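Local coordinates for uncharacterized protein (Bacillus cereus, PDB 5F2H) that is of unknown function but belongs to the alpha/beta hydrolase superfamily and probably acts as a hydrolase, at residues M231-P236 with E268-F273; K254-C259 with E285-P290; D261-C266 with L292-P297. All blocks are in the same frame, centred on the assembly; numbering follows the deposited sequence.

In the fold
All three contacts lie in the alpha/beta hydrolase part of the chain, near the last strands of its parallel sheet, with centres about 11 to 12 Å apart. Contact 2 pairs the neighbouring strands 254-260 and 284-289, the latter outermost in this sheet. Helix 267-279, which connects these strands in the chain, meets the loop that follows strand 227-231 in contact 1. Contact 3 joins the loops that leave the two strands of contact 2. Along the chain the first partners come in the order 231-236, 254-259, 261-266, and the second partners follow in the same order. The contacts lead from the sheet to loops that probably carry the acid and histidine of the active site.

Contact 1 of 3, residues M231-P236 with E268-F273; sequences MAPWLP and ECTQQF
Cys269, near the start of helix 267-279, reaches into the loop that follows strand 227-231, and its short side chain can be followed in two steps. Its CB lies 3.3 Å from Leu235 O and also approaches CB of Leu235. From there SG takes the crowded position between the backbone N and the carbonyl carbon (chi1 57°), which brings it against the loop backbone. Leu235 N donates to Cys269 SG over 3.6 Å, a long but nearly straight bond with 175° at the hydrogen. Pro233 O lies 3.3 Å from the same Cys269 SG, and the indole of Trp234 meets the sulfur obliquely, neither face-on nor edge-on.

Two further meetings complete the joint. Leu235 CG stands anti to its carbonyl carbon, and CD1 sits over one face of the Phe273 ring, 4.0 Å from the centroid, in a CH-pi contact 25° off the ring normal. Thr270 crosses Pro233 at about a right angle: its CG2 packs on CG and CD of the proline, while OG1 comes within 3.4 Å of Pro233 CD and lies 3.2 Å from Pro233 O. That hydroxyl is hydrogen-bonded to Cys266 O, one turn back along the chain. Pro233 also touches Ala211, and Trp234 Arg212, of helix 209-219, so the loop packs against two helices. Trp234 lies near a bound Tris molecule, probably from the crystallisation liquor, though such molecules can mark a pocket.

Six of the seven touching residues are buried. Here one main-chain N-H is satisfied by a thiol, a soft acceptor whose bond should be weaker than one to oxygen, so much of the cohesion probably comes from the Leu235-Phe273 and Pro233-Thr270 packing along the same helix.

Contact 2 of 3, residues K254-C259 with E285-P290; sequences KGYVVC and EFKVVP
Phe286 is turned so that the edge of its ring, not a face, meets the neighbouring strand. With CG anti to the backbone N (chi1 174°), the ring leans across strand 254-260; its CD1 comes 3.9 Å from Val257 CG1, and its CE1 reaches Cys259 CB at 4.1 Å. Val257 crosses it obliquely. Helix 267-279 covers this side of the sheet, with Val274 against Phe286 and Thr270 against Val257.

On the other face of the sheet, Tyr256 and Lys287 run side by side in the same direction, and Lys287 CD passes 3.9 Å from Tyr256 OH. That hydroxyl is hydrogen-bonded to Glu306 of helix 300-313, which packs on this second side. Further along, Val258 and Val289 cross obliquely, Val258 CG1 to Val289 CG2 at 4.0 Å.

Beneath these side chains lies a regular parallel ladder, the strand directions only 14° apart. Five hydrogen bonds run along it: Gly255, Val257 and Cys259 accept through their carbonyls, and Val257 and Cys259 donate to Glu285 and Lys287. The two strands, with helix 267-279 between them in the chain, are a beta-alpha-beta unit. The backbone bonds hold the register, while the side chains probably match each face to its covering helix, mainly apolar under helix 267-279 and partly polar toward helix 300-313.

Contact 3 of 3, residues D261-C266 with L292-P297; sequences DQDEDC and LKHDYP
Asp263 OD1 is gripped by two main-chain N-H groups of its own loop. Cys266 N donates to Asp263 OD1 over 3.0 Å from well above the carboxylate plane, closing an Asx motif in which OD1 accepts from the N three residues on, and Asp265 N adds a weak second bond. With the carboxylate CG anti to its backbone N (chi1 -172°), these bonds help to fix its rotation just ahead of helix 267-279, where Cys266 is the N-cap.

The other oxygen turns to His294. Asp263 OD2 lies in the imidazole plane at the ring edge, 3.1 Å from His294 CD2, and the carboxylate plane stands 68° from that of the ring. As modelled, this is contact with a carbon, and His294 NE2, 4.4 Å from Asp263 OD2, is instead hydrogen-bonded to Ser208 OG. The carboxylate could nonetheless favour a positively charged imidazole through its field. Cys266 SG approaches the same ring obliquely, 3.9 Å from His294 NE2, while Phe207 meets the ring with its plane inclined.

Earlier in both loops, Gln262 N donates to Leu292 O over 2.9 Å, in the carbonyl plane. Beside that bond, Gln262 CB packs 3.6 Å from Lys293 CG, so the aliphatic parts of the two polar side chains pack together. The second subunit adds a tie of its own: Asn15 of that chain is hydrogen-bonded to His294 O.

An acid in the loop after strand 254-260, a histidine in the loop after strand 284-289 and a serine in what is probably a GxSxG nucleophile elbow (Gly206, Ser208, Gly210) follow the nucleophile-acid-histidine order of alpha/beta hydrolases, consistent with a Ser208-Asp263-His294 catalytic triad.

Contact 1 of 3, residues M231-P236 with E268-F273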
HETATM    1  N   MSE B 231      19.977   9.180  13.372  1.00 65.25           N
HETATM    2  CA  MSE B 231      19.942   9.245  14.831  1.00 61.49           C
HETATM    3  C   MSE B 231      21.373   9.342  15.253  1.00 61.53           C
HETATM    4  O   MSE B 231      22.190   8.457  14.947  1.00 61.45           O
HETATM    5  CB  MSE B 231      19.284   7.968  15.362  1.00 57.36           C
HETATM    6  CG  MSE B 231      19.288   7.848  16.887  1.00 56.84           C
HETATM    7 SE   MSE B 231      18.068   9.144  17.740  0.78 57.08          SE
HETATM    8  CE  MSE B 231      19.468  10.135  18.725  1.00 58.69           C
ATOM      9  N   ALA B 232      21.716  10.451  15.895  1.00 60.49           N
ATOM     10  CA  ALA B 232      23.082  10.658  16.364  1.00 59.71           C
ATOM     11  C   ALA B 232      24.141  10.294  15.319  1.00 56.32           C
ATOM     12  O   ALA B 232      25.136   9.636  15.629  1.00 53.92           O
ATOM     13  CB  ALA B 232      23.297   9.838  17.623  1.00 61.62           C
ATOM     14  N   PRO B 233      23.936  10.726  14.076  1.00 56.08           N
ATOM     15  CA  PRO B 233      24.896  10.431  13.009  1.00 57.61           C
ATOM     16  C   PRO B 233      26.318  10.895  13.301  1.00 60.53           C
ATOM     17  O   PRO B 233      26.521  11.942  13.938  1.00 60.29           O
ATOM     18  CB  PRO B 233      24.356  11.222  11.822  1.00 57.68           C
ATOM     19  CG  PRO B 233      23.601  12.345  12.440  1.00 59.14           C
ATOM     20  CD  PRO B 233      23.002  11.804  13.703  1.00 58.86           C
ATOM     21  N   TRP B 234      27.285  10.096  12.859  1.00 60.88           N
ATOM     22  CA  TRP B 234      28.685  10.393  13.053  1.00 64.22           C
ATOM     23  C   TRP B 234      29.204  10.789  11.689  1.00 66.86           C
ATOM     24  O   TRP B 234      29.365   9.945  10.804  1.00 68.41           O
ATOM     25  CB  TRP B 234      29.416   9.196  13.635  1.00 65.63           C
ATOM     26  CG  TRP B 234      30.830   9.474  13.878  1.00 68.31           C
ATOM     27  CD1 TRP B 234      31.342  10.367  14.791  1.00 72.38           C
ATOM     28  CD2 TRP B 234      31.942   8.763  13.346  1.00 68.21           C
ATOM     29  NE1 TRP B 234      32.719  10.324  14.778  1.00 77.12           N
ATOM     30  CE2 TRP B 234      33.116   9.339  13.907  1.00 74.01           C
ATOM     31  CE3 TRP B 234      32.072   7.726  12.422  1.00 66.19           C
ATOM     32  CZ2 TRP B 234      34.403   8.903  13.575  1.00 71.51           C
ATOM     33  CZ3 TRP B 234      33.363   7.289  12.088  1.00 70.24           C
ATOM     34  CH2 TRP B 234      34.508   7.878  12.672  1.00 71.25           C
ATOM     35  N   LEU B 235      29.469  12.087  11.539  1.00 65.83           N
ATOM     36  CA  LEU B 235      29.911  12.657  10.289  1.00 67.15           C
ATOM     37  C   LEU B 235      31.147  13.503  10.503  1.00 71.95           C
ATOM     38  O   LEU B 235      31.047  14.734  10.536  1.00 73.33           O
ATOM     39  CB  LEU B 235      28.767  13.525   9.786  1.00 67.14           C
ATOM     40  CG  LEU B 235      27.475  12.706   9.684  1.00 63.06           C
ATOM     41  CD1 LEU B 235      26.214  13.562   9.579  1.00 62.78           C
ATOM     42  CD2 LEU B 235      27.587  11.703   8.545  1.00 62.26           C
ATOM     43  N   PRO B 236      32.327  12.851  10.558  1.00 74.01           N
ATOM     44  CA  PRO B 236      33.621  13.493  10.800  1.00 77.39           C
ATOM     45  C   PRO B 236      34.252  14.294   9.640  1.00 83.85           C
ATOM     46  O   PRO B 236      35.159  15.095   9.879  1.00 88.17           O
ATOM     47  CB  PRO B 236      34.514  12.303  11.157  1.00 75.71           C
ATOM     48  CG  PRO B 236      33.945  11.165  10.374  1.00 73.17           C
ATOM     49  CD  PRO B 236      32.500  11.463  10.090  1.00 70.00           C
ATOM     50  N   GLU B 268      28.196  17.525  17.938  1.00 90.25           N
ATOM     51  CA  GLU B 268      29.038  18.417  17.138  1.00 95.76           C
ATOM     52  C   GLU B 268      28.849  18.290  15.624  1.00 92.37           C
ATOM     53  O   GLU B 268      28.345  19.199  14.967  1.00 93.65           O
ATOM     54  CB  GLU B 268      30.532  18.076  17.339  1.00103.95           C
ATOM     55  CG  GLU B 268      31.184  18.387  18.685  1.00107.41           C
ATOM     56  CD  GLU B 268      31.510  19.851  18.896  1.00105.35           C
ATOM     57  OE1 GLU B 268      31.995  20.182  19.995  1.00110.26           O
ATOM     58  OE2 GLU B 268      31.324  20.660  17.967  1.00108.20           O
ATOM     59  N   CYS B 269      29.235  17.136  15.088  1.00 88.67           N
ATOM     60  CA  CYS B 269      29.047  16.808  13.680  1.00 84.13           C
ATOM     61  C   CYS B 269      27.585  16.840  13.234  1.00 80.00           C
ATOM     62  O   CYS B 269      27.283  17.199  12.103  1.00 78.97           O
ATOM     63  CB  CYS B 269      29.633  15.426  13.407  1.00 83.74           C
ATOM     64  SG  CYS B 269      28.923  14.127  14.451  1.00 78.50           S
ATOM     65  N   THR B 270      26.670  16.465  14.113  1.00 77.18           N
ATOM     66  CA  THR B 270      25.266  16.475  13.739  1.00 77.55           C
ATOM     67  C   THR B 270      24.787  17.904  13.561  1.00 81.31           C
ATOM     68  O   THR B 270      23.991  18.185  12.673  1.00 82.08           O
ATOM     69  CB  THR B 270      24.366  15.757  14.762  1.00 74.44           C
ATOM     70  OG1 THR B 270      24.800  14.402  14.915  1.00 68.73           O
ATOM     71  CG2 THR B 270      22.913  15.782  14.301  1.00 73.12           C
ATOM     72  N   GLN B 271      25.280  18.821  14.382  1.00 90.26           N
ATOM     73  CA  GLN B 271      24.841  20.216  14.244  1.00 95.72           C
ATOM     74  C   GLN B 271      25.546  20.880  13.059  1.00 93.47           C
ATOM     75  O   GLN B 271      24.939  21.696  12.383  1.00 96.95           O
ATOM     76  CB  GLN B 271      25.005  21.001  15.546  1.00 98.57           C
ATOM     77  CG  GLN B 271      24.184  22.280  15.565  1.00102.21           C
ATOM     78  CD  GLN B 271      24.125  22.934  16.937  1.00107.18           C
ATOM     79  OE1 GLN B 271      23.116  23.546  17.302  1.00108.07           O
ATOM     80  NE2 GLN B 271      25.171  22.745  17.733  1.00109.91           N
ATOM     81  N   GLN B 272      26.793  20.495  12.773  1.00 92.41           N
ATOM     82  CA  GLN B 272      27.525  21.051  11.621  1.00 95.45           C
ATOM     83  C   GLN B 272      26.821  20.618  10.350  1.00 89.26           C
ATOM     84  O   GLN B 272      26.703  21.383   9.400  1.00 90.56           O
ATOM     85  CB  GLN B 272      28.948  20.512  11.537  1.00100.15           C
ATOM     86  CG  GLN B 272      29.822  20.812  12.736  1.00109.47           C
ATOM     87  CD  GLN B 272      31.180  20.158  12.615  1.00117.02           C
ATOM     88  OE1 GLN B 272      31.550  19.676  11.545  1.00119.59           O
ATOM     89  NE2 GLN B 272      31.931  20.131  13.716  1.00123.79           N
ATOM     90  N   PHE B 273      26.383  19.365  10.335  1.00 82.78           N
ATOM     91  CA  PHE B 273      25.687  18.817   9.194  1.00 79.05           C
ATOM     92  C   PHE B 273      24.391  19.571   8.956  1.00 78.41           C
ATOM     93  O   PHE B 273      24.124  20.027   7.845  1.00 78.44           O
ATOM     94  CB  PHE B 273      25.470  17.329   9.403  1.00 76.82           C
ATOM     95  CG  PHE B 273      24.614  16.676   8.355  1.00 78.85           C
ATOM     96  CD1 PHE B 273      25.074  16.531   7.060  1.00 79.73           C
ATOM     97  CD2 PHE B 273      23.410  16.079   8.698  1.00 76.36           C
ATOM     98  CE1 PHE B 273      24.307  15.902   6.096  1.00 78.93           C
ATOM     99  CE2 PHE B 273      22.644  15.439   7.745  1.00 78.32           C
ATOM    100  CZ  PHE B 273      23.099  15.346   6.440  1.00 78.94           C
TER

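Contact 2 of 3, residues K254-C259 with E285-P290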
ATOM      1  N   LYS B 254      14.046  14.836   1.546  1.00 92.36           N
ATOM      2  CA  LYS B 254      13.744  15.384   2.882  1.00 87.07           C
ATOM      3  C   LYS B 254      14.550  14.655   3.955  1.00 79.22           C
ATOM      4  O   LYS B 254      14.744  13.449   3.877  1.00 80.29           O
ATOM      5  CB  LYS B 254      12.251  15.308   3.182  1.00 89.84           C
ATOM      6  CG  LYS B 254      11.385  16.092   2.206  1.00 95.01           C
ATOM      7  CD  LYS B 254       9.917  16.082   2.611  1.00 98.52           C
ATOM      8  CE  LYS B 254       9.045  16.815   1.598  1.00104.78           C
ATOM      9  NZ  LYS B 254       7.604  16.834   1.980  1.00107.89           N
ATOM     10  N   GLY B 255      15.027  15.392   4.949  1.00 74.83           N
ATOM     11  CA  GLY B 255      15.832  14.807   6.015  1.00 72.58           C
ATOM     12  C   GLY B 255      15.269  15.051   7.401  1.00 77.02           C
ATOM     13  O   GLY B 255      14.764  16.134   7.704  1.00 77.82           O
ATOM     14  N   TYR B 256      15.319  14.019   8.236  1.00 78.74           N
ATOM     15  CA  TYR B 256      14.824  14.124   9.588  1.00 77.33           C
ATOM     16  C   TYR B 256      16.012  13.655  10.392  1.00 72.17           C
ATOM     17  O   TYR B 256      16.448  12.519  10.246  1.00 67.01           O
ATOM     18  CB  TYR B 256      13.617  13.214   9.798  1.00 82.11           C
ATOM     19  CG  TYR B 256      12.825  13.503  11.067  1.00 87.41           C
ATOM     20  CD1 TYR B 256      13.249  13.037  12.307  1.00 89.79           C
ATOM     21  CD2 TYR B 256      11.622  14.203  11.009  1.00 90.38           C
ATOM     22  CE1 TYR B 256      12.513  13.286  13.455  1.00 92.24           C
ATOM     23  CE2 TYR B 256      10.879  14.448  12.145  1.00 94.91           C
ATOM     24  CZ  TYR B 256      11.328  13.986  13.364  1.00 96.44           C
ATOM     25  OH  TYR B 256      10.591  14.250  14.492  1.00104.45           O
ATOM     26  N   VAL B 257      16.598  14.565  11.157  1.00 70.77           N
ATOM     27  CA  VAL B 257      17.767  14.257  11.973  1.00 65.63           C
ATOM     28  C   VAL B 257      17.428  14.460  13.443  1.00 66.44           C
ATOM     29  O   VAL B 257      16.755  15.430  13.809  1.00 69.46           O
ATOM     30  CB  VAL B 257      18.951  15.155  11.591  1.00 62.47           C
ATOM     31  CG1 VAL B 257      20.140  14.873  12.492  1.00 60.77           C
ATOM     32  CG2 VAL B 257      19.299  14.947  10.127  1.00 61.36           C
ATOM     33  N   VAL B 258      17.909  13.546  14.277  1.00 61.94           N
ATOM     34  CA  VAL B 258      17.654  13.608  15.680  1.00 62.04           C
ATOM     35  C   VAL B 258      18.945  13.369  16.404  1.00 59.38           C
ATOM     36  O   VAL B 258      19.726  12.532  15.988  1.00 62.42           O
ATOM     37  CB  VAL B 258      16.667  12.474  16.092  1.00 64.73           C
ATOM     38  CG1 VAL B 258      16.420  12.484  17.603  1.00 65.63           C
ATOM     39  CG2 VAL B 258      15.339  12.584  15.342  1.00 64.78           C
ATOM     40  N   CYS B 259      19.160  14.079  17.496  1.00 60.51           N
ATOM     41  CA  CYS B 259      20.352  13.883  18.302  1.00 63.04           C
ATOM     42  C   CYS B 259      20.118  14.448  19.684  1.00 70.26           C
ATOM     43  O   CYS B 259      19.382  15.431  19.857  1.00 73.48           O
ATOM     44  CB  CYS B 259      21.574  14.528  17.698  1.00 64.46           C
ATOM     45  SG  CYS B 259      23.053  14.241  18.693  1.00 66.52           S
ATOM     46  N   GLU B 285      14.401  18.644   8.949  1.00 97.55           N
ATOM     47  CA  GLU B 285      13.943  18.973  10.286  1.00100.39           C
ATOM     48  C   GLU B 285      14.832  18.319  11.342  1.00 93.84           C
ATOM     49  O   GLU B 285      14.924  17.101  11.423  1.00 92.86           O
ATOM     50  CB  GLU B 285      12.478  18.587  10.449  1.00109.14           C
ATOM     51  CG  GLU B 285      11.900  18.929  11.809  1.00119.76           C
ATOM     52  CD  GLU B 285      10.403  18.729  11.864  1.00127.78           C
ATOM     53  OE1 GLU B 285       9.745  18.867  10.806  1.00130.56           O
ATOM     54  OE2 GLU B 285       9.884  18.490  12.975  1.00138.58           O
ATOM     55  N   PHE B 286      15.499  19.150  12.136  1.00 92.68           N
ATOM     56  CA  PHE B 286      16.401  18.690  13.186  1.00 88.22           C
ATOM     57  C   PHE B 286      15.732  18.768  14.527  1.00 89.27           C
ATOM     58  O   PHE B 286      15.083  19.763  14.851  1.00 94.48           O
ATOM     59  CB  PHE B 286      17.686  19.506  13.166  1.00 87.56           C
ATOM     60  CG  PHE B 286      18.620  19.216  14.297  1.00 85.98           C
ATOM     61  CD1 PHE B 286      19.014  17.912  14.577  1.00 82.88           C
ATOM     62  CD2 PHE B 286      19.272  20.256  14.943  1.00 87.80           C
ATOM     63  CE1 PHE B 286      19.927  17.646  15.583  1.00 82.02           C
ATOM     64  CE2 PHE B 286      20.206  20.003  15.932  1.00 87.78           C
ATOM     65  CZ  PHE B 286      20.532  18.694  16.257  1.00 86.36           C
ATOM     66  N   LYS B 287      15.897  17.713  15.312  1.00 87.78           N
ATOM     67  CA  LYS B 287      15.280  17.670  16.603  1.00 88.51           C
ATOM     68  C   LYS B 287      16.267  17.257  17.668  1.00 84.35           C
ATOM     69  O   LYS B 287      16.834  16.174  17.635  1.00 81.40           O
ATOM     70  CB  LYS B 287      14.067  16.745  16.558  1.00 94.50           C
ATOM     71  CG  LYS B 287      13.238  16.802  17.825  1.00104.09           C
ATOM     72  CD  LYS B 287      11.888  16.129  17.648  1.00106.63           C
ATOM     73  CE  LYS B 287      11.049  16.254  18.910  1.00107.97           C
ATOM     74  NZ  LYS B 287      10.845  17.668  19.330  1.00111.91           N
ATOM     75  N   VAL B 288      16.485  18.156  18.608  1.00 87.52           N
ATOM     76  CA  VAL B 288      17.390  17.903  19.706  1.00 90.16           C
ATOM     77  C   VAL B 288      16.555  17.392  20.870  1.00 95.43           C
ATOM     78  O   VAL B 288      15.549  18.008  21.234  1.00101.87           O
ATOM     79  CB  VAL B 288      18.092  19.194  20.141  1.00 91.29           C
ATOM     80  CG1 VAL B 288      18.989  18.941  21.344  1.00 90.56           C
ATOM     81  CG2 VAL B 288      18.884  19.767  18.975  1.00 92.36           C
ATOM     82  N   VAL B 289      16.939  16.261  21.443  1.00 90.77           N
ATOM     83  CA  VAL B 289      16.193  15.732  22.561  1.00 89.17           C
ATOM     84  C   VAL B 289      16.993  16.068  23.799  1.00 89.21           C
ATOM     85  O   VAL B 289      18.160  15.709  23.908  1.00 85.27           O
ATOM     86  CB  VAL B 289      15.939  14.221  22.442  1.00 89.55           C
ATOM     87  CG1 VAL B 289      15.131  13.711  23.633  1.00 89.45           C
ATOM     88  CG2 VAL B 289      15.197  13.925  21.146  1.00 89.24           C
ATOM     89  N   PRO B 290      16.368  16.786  24.734  1.00 96.50           N
ATOM     90  CA  PRO B 290      17.082  17.157  25.944  1.00 98.79           C
ATOM     91  C   PRO B 290      17.504  15.974  26.824  1.00 98.48           C
ATOM     92  O   PRO B 290      16.862  14.916  26.810  1.00101.06           O
ATOM     93  CB  PRO B 290      16.083  18.059  26.679  1.00102.14           C
ATOM     94  CG  PRO B 290      14.747  17.732  26.107  1.00101.32           C
ATOM     95  CD  PRO B 290      14.998  17.332  24.696  1.00 98.40           C
TER

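Contact 3 of 3, residues D261-C266 with L292-P297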
ATOM      1  N   ASP B 261      21.288  16.206  23.238  1.00 89.19           N
ATOM      2  CA  ASP B 261      22.198  17.258  23.690  1.00 91.31           C
ATOM      3  C   ASP B 261      23.279  16.857  24.703  1.00 89.09           C
ATOM      4  O   ASP B 261      23.990  17.725  25.204  1.00 89.80           O
ATOM      5  CB  ASP B 261      21.393  18.430  24.247  1.00 97.57           C
ATOM      6  CG  ASP B 261      20.539  18.039  25.427  1.00104.20           C
ATOM      7  OD1 ASP B 261      20.420  16.825  25.705  1.00110.86           O
ATOM      8  OD2 ASP B 261      19.976  18.947  26.070  1.00110.36           O
ATOM      9  N   GLN B 262      23.402  15.569  25.018  1.00 85.54           N
ATOM     10  CA  GLN B 262      24.428  15.095  25.962  1.00 86.98           C
ATOM     11  C   GLN B 262      25.344  14.095  25.260  1.00 83.26           C
ATOM     12  O   GLN B 262      26.145  13.412  25.899  1.00 82.50           O
ATOM     13  CB  GLN B 262      23.766  14.397  27.151  1.00 87.95           C
ATOM     14  CG  GLN B 262      22.762  15.250  27.911  1.00 91.98           C
ATOM     15  CD  GLN B 262      23.392  16.429  28.617  1.00 95.86           C
ATOM     16  OE1 GLN B 262      24.552  16.379  29.028  1.00 96.51           O
ATOM     17  NE2 GLN B 262      22.601  17.473  28.829  1.00 99.36           N
ATOM     18  N   ASP B 263      25.227  14.039  23.935  1.00 80.55           N
ATOM     19  CA  ASP B 263      25.988  13.118  23.106  1.00 76.98           C
ATOM     20  C   ASP B 263      27.353  13.707  22.768  1.00 77.65           C
ATOM     21  O   ASP B 263      27.542  14.315  21.725  1.00 74.52           O
ATOM     22  CB  ASP B 263      25.166  12.849  21.857  1.00 76.42           C
ATOM     23  CG  ASP B 263      25.734  11.759  21.000  1.00 74.15           C
ATOM     24  OD1 ASP B 263      26.936  11.437  21.108  1.00 72.53           O
ATOM     25  OD2 ASP B 263      24.943  11.237  20.200  1.00 74.60           O
ATOM     26  N   GLU B 264      28.306  13.478  23.663  1.00 80.44           N
ATOM     27  CA  GLU B 264      29.651  13.997  23.529  1.00 86.99           C
ATOM     28  C   GLU B 264      30.339  13.722  22.188  1.00 86.11           C
ATOM     29  O   GLU B 264      31.170  14.520  21.756  1.00 88.69           O
ATOM     30  CB  GLU B 264      30.521  13.522  24.695  1.00 93.56           C
ATOM     31  CG  GLU B 264      31.852  14.251  24.772  1.00104.33           C
ATOM     32  CD  GLU B 264      32.660  13.855  25.989  1.00109.92           C
ATOM     33  OE1 GLU B 264      33.787  14.378  26.148  1.00114.99           O
ATOM     34  OE2 GLU B 264      32.154  13.031  26.787  1.00110.80           O
ATOM     35  N   ASP B 265      30.007  12.616  21.529  1.00 81.64           N
ATOM     36  CA  ASP B 265      30.635  12.298  20.253  1.00 80.48           C
ATOM     37  C   ASP B 265      29.905  12.789  19.022  1.00 77.89           C
ATOM     38  O   ASP B 265      30.551  13.123  18.041  1.00 80.11           O
ATOM     39  CB  ASP B 265      30.814  10.776  20.082  1.00 80.03           C
ATOM     40  CG  ASP B 265      31.840  10.181  21.030  1.00 84.18           C
ATOM     41  OD1 ASP B 265      32.475  10.936  21.800  1.00 89.98           O
ATOM     42  OD2 ASP B 265      32.038   8.947  20.975  1.00 86.11           O
ATOM     43  N   CYS B 266      28.579  12.879  19.064  1.00 75.51           N
ATOM     44  CA  CYS B 266      27.838  13.258  17.867  1.00 73.57           C
ATOM     45  C   CYS B 266      26.973  14.500  17.839  1.00 74.04           C
ATOM     46  O   CYS B 266      26.249  14.694  16.862  1.00 74.93           O
ATOM     47  CB  CYS B 266      26.959  12.073  17.463  1.00 70.97           C
ATOM     48  SG  CYS B 266      27.909  10.588  17.138  1.00 69.79           S
ATOM     49  N   LEU B 292      19.288  13.579  26.600  1.00 85.73           N
ATOM     50  CA  LEU B 292      19.667  12.326  25.944  1.00 81.96           C
ATOM     51  C   LEU B 292      21.138  12.269  25.543  1.00 79.18           C
ATOM     52  O   LEU B 292      21.676  13.236  25.047  1.00 77.99           O
ATOM     53  CB  LEU B 292      18.791  12.117  24.710  1.00 80.86           C
ATOM     54  CG  LEU B 292      18.995  10.841  23.892  1.00 80.84           C
ATOM     55  CD1 LEU B 292      18.769   9.580  24.722  1.00 80.44           C
ATOM     56  CD2 LEU B 292      18.066  10.848  22.690  1.00 80.67           C
ATOM     57  N   LYS B 293      21.782  11.128  25.788  1.00 80.39           N
ATOM     58  CA  LYS B 293      23.193  10.922  25.436  1.00 76.98           C
ATOM     59  C   LYS B 293      23.262  10.194  24.092  1.00 70.22           C
ATOM     60  O   LYS B 293      22.387  10.398  23.249  1.00 66.35           O
ATOM     61  CB  LYS B 293      23.957  10.168  26.541  1.00 82.63           C
ATOM     62  CG  LYS B 293      24.041  10.916  27.869  1.00 91.07           C
ATOM     63  CD  LYS B 293      24.961  10.241  28.881  1.00 98.20           C
ATOM     64  CE  LYS B 293      24.485   8.869  29.357  1.00100.33           C
ATOM     65  NZ  LYS B 293      23.214   8.934  30.136  1.00107.38           N
ATOM     66  N   HIS B 294      24.264   9.332  23.896  1.00 67.41           N
ATOM     67  CA  HIS B 294      24.420   8.604  22.633  1.00 66.35           C
ATOM     68  C   HIS B 294      23.600   7.321  22.674  1.00 66.84           C
ATOM     69  O   HIS B 294      24.106   6.196  22.875  1.00 63.58           O
ATOM     70  CB  HIS B 294      25.887   8.355  22.370  1.00 66.50           C
ATOM     71  CG  HIS B 294      26.181   7.790  21.015  1.00 65.44           C
ATOM     72  ND1 HIS B 294      26.609   6.496  20.823  1.00 63.82           N
ATOM     73  CD2 HIS B 294      26.119   8.350  19.785  1.00 65.92           C
ATOM     74  CE1 HIS B 294      26.829   6.290  19.538  1.00 66.10           C
ATOM     75  NE2 HIS B 294      26.547   7.403  18.887  1.00 68.00           N
ATOM     76  N   ASP B 295      22.312   7.525  22.431  1.00 65.60           N
ATOM     77  CA  ASP B 295      21.339   6.478  22.468  1.00 66.18           C
ATOM     78  C   ASP B 295      20.097   7.021  21.797  1.00 62.98           C
ATOM     79  O   ASP B 295      20.012   8.204  21.565  1.00 66.32           O
ATOM     80  CB  ASP B 295      21.039   6.209  23.944  1.00 69.46           C
ATOM     81  CG  ASP B 295      19.979   5.180  24.144  1.00 72.06           C
ATOM     82  OD1 ASP B 295      19.754   4.376  23.217  1.00 72.42           O
ATOM     83  OD2 ASP B 295      19.373   5.189  25.239  1.00 76.40           O
ATOM     84  N   TYR B 296      19.133   6.163  21.501  1.00 60.97           N
ATOM     85  CA  TYR B 296      17.893   6.603  20.887  1.00 59.34           C
ATOM     86  C   TYR B 296      16.963   7.124  21.979  1.00 66.49           C
ATOM     87  O   TYR B 296      17.033   6.674  23.137  1.00 70.54           O
ATOM     88  CB  TYR B 296      17.176   5.446  20.237  1.00 53.37           C
ATOM     89  CG  TYR B 296      17.901   4.717  19.144  1.00 47.09           C
ATOM     90  CD1 TYR B 296      18.910   3.831  19.430  1.00 45.22           C
ATOM     91  CD2 TYR B 296      17.424   4.755  17.851  1.00 45.54           C
ATOM     92  CE1 TYR B 296      19.481   3.061  18.436  1.00 44.28           C
ATOM     93  CE2 TYR B 296      17.992   3.999  16.848  1.00 44.35           C
ATOM     94  CZ  TYR B 296      19.007   3.146  17.152  1.00 44.08           C
ATOM     95  OH  TYR B 296      19.574   2.403  16.150  1.00 48.79           O
ATOM     96  N   PRO B 297      16.090   8.090  21.637  1.00 70.55           N
ATOM     97  CA  PRO B 297      15.137   8.609  22.642  1.00 71.59           C
ATOM     98  C   PRO B 297      14.179   7.498  23.010  1.00 73.54           C
ATOM     99  O   PRO B 297      13.913   6.613  22.191  1.00 72.58           O
ATOM    100  CB  PRO B 297      14.412   9.729  21.910  1.00 71.91           C
ATOM    101  CG  PRO B 297      14.636   9.456  20.459  1.00 70.58           C
ATOM    102  CD  PRO B 297      15.939   8.741  20.331  1.00 65.83           C
TER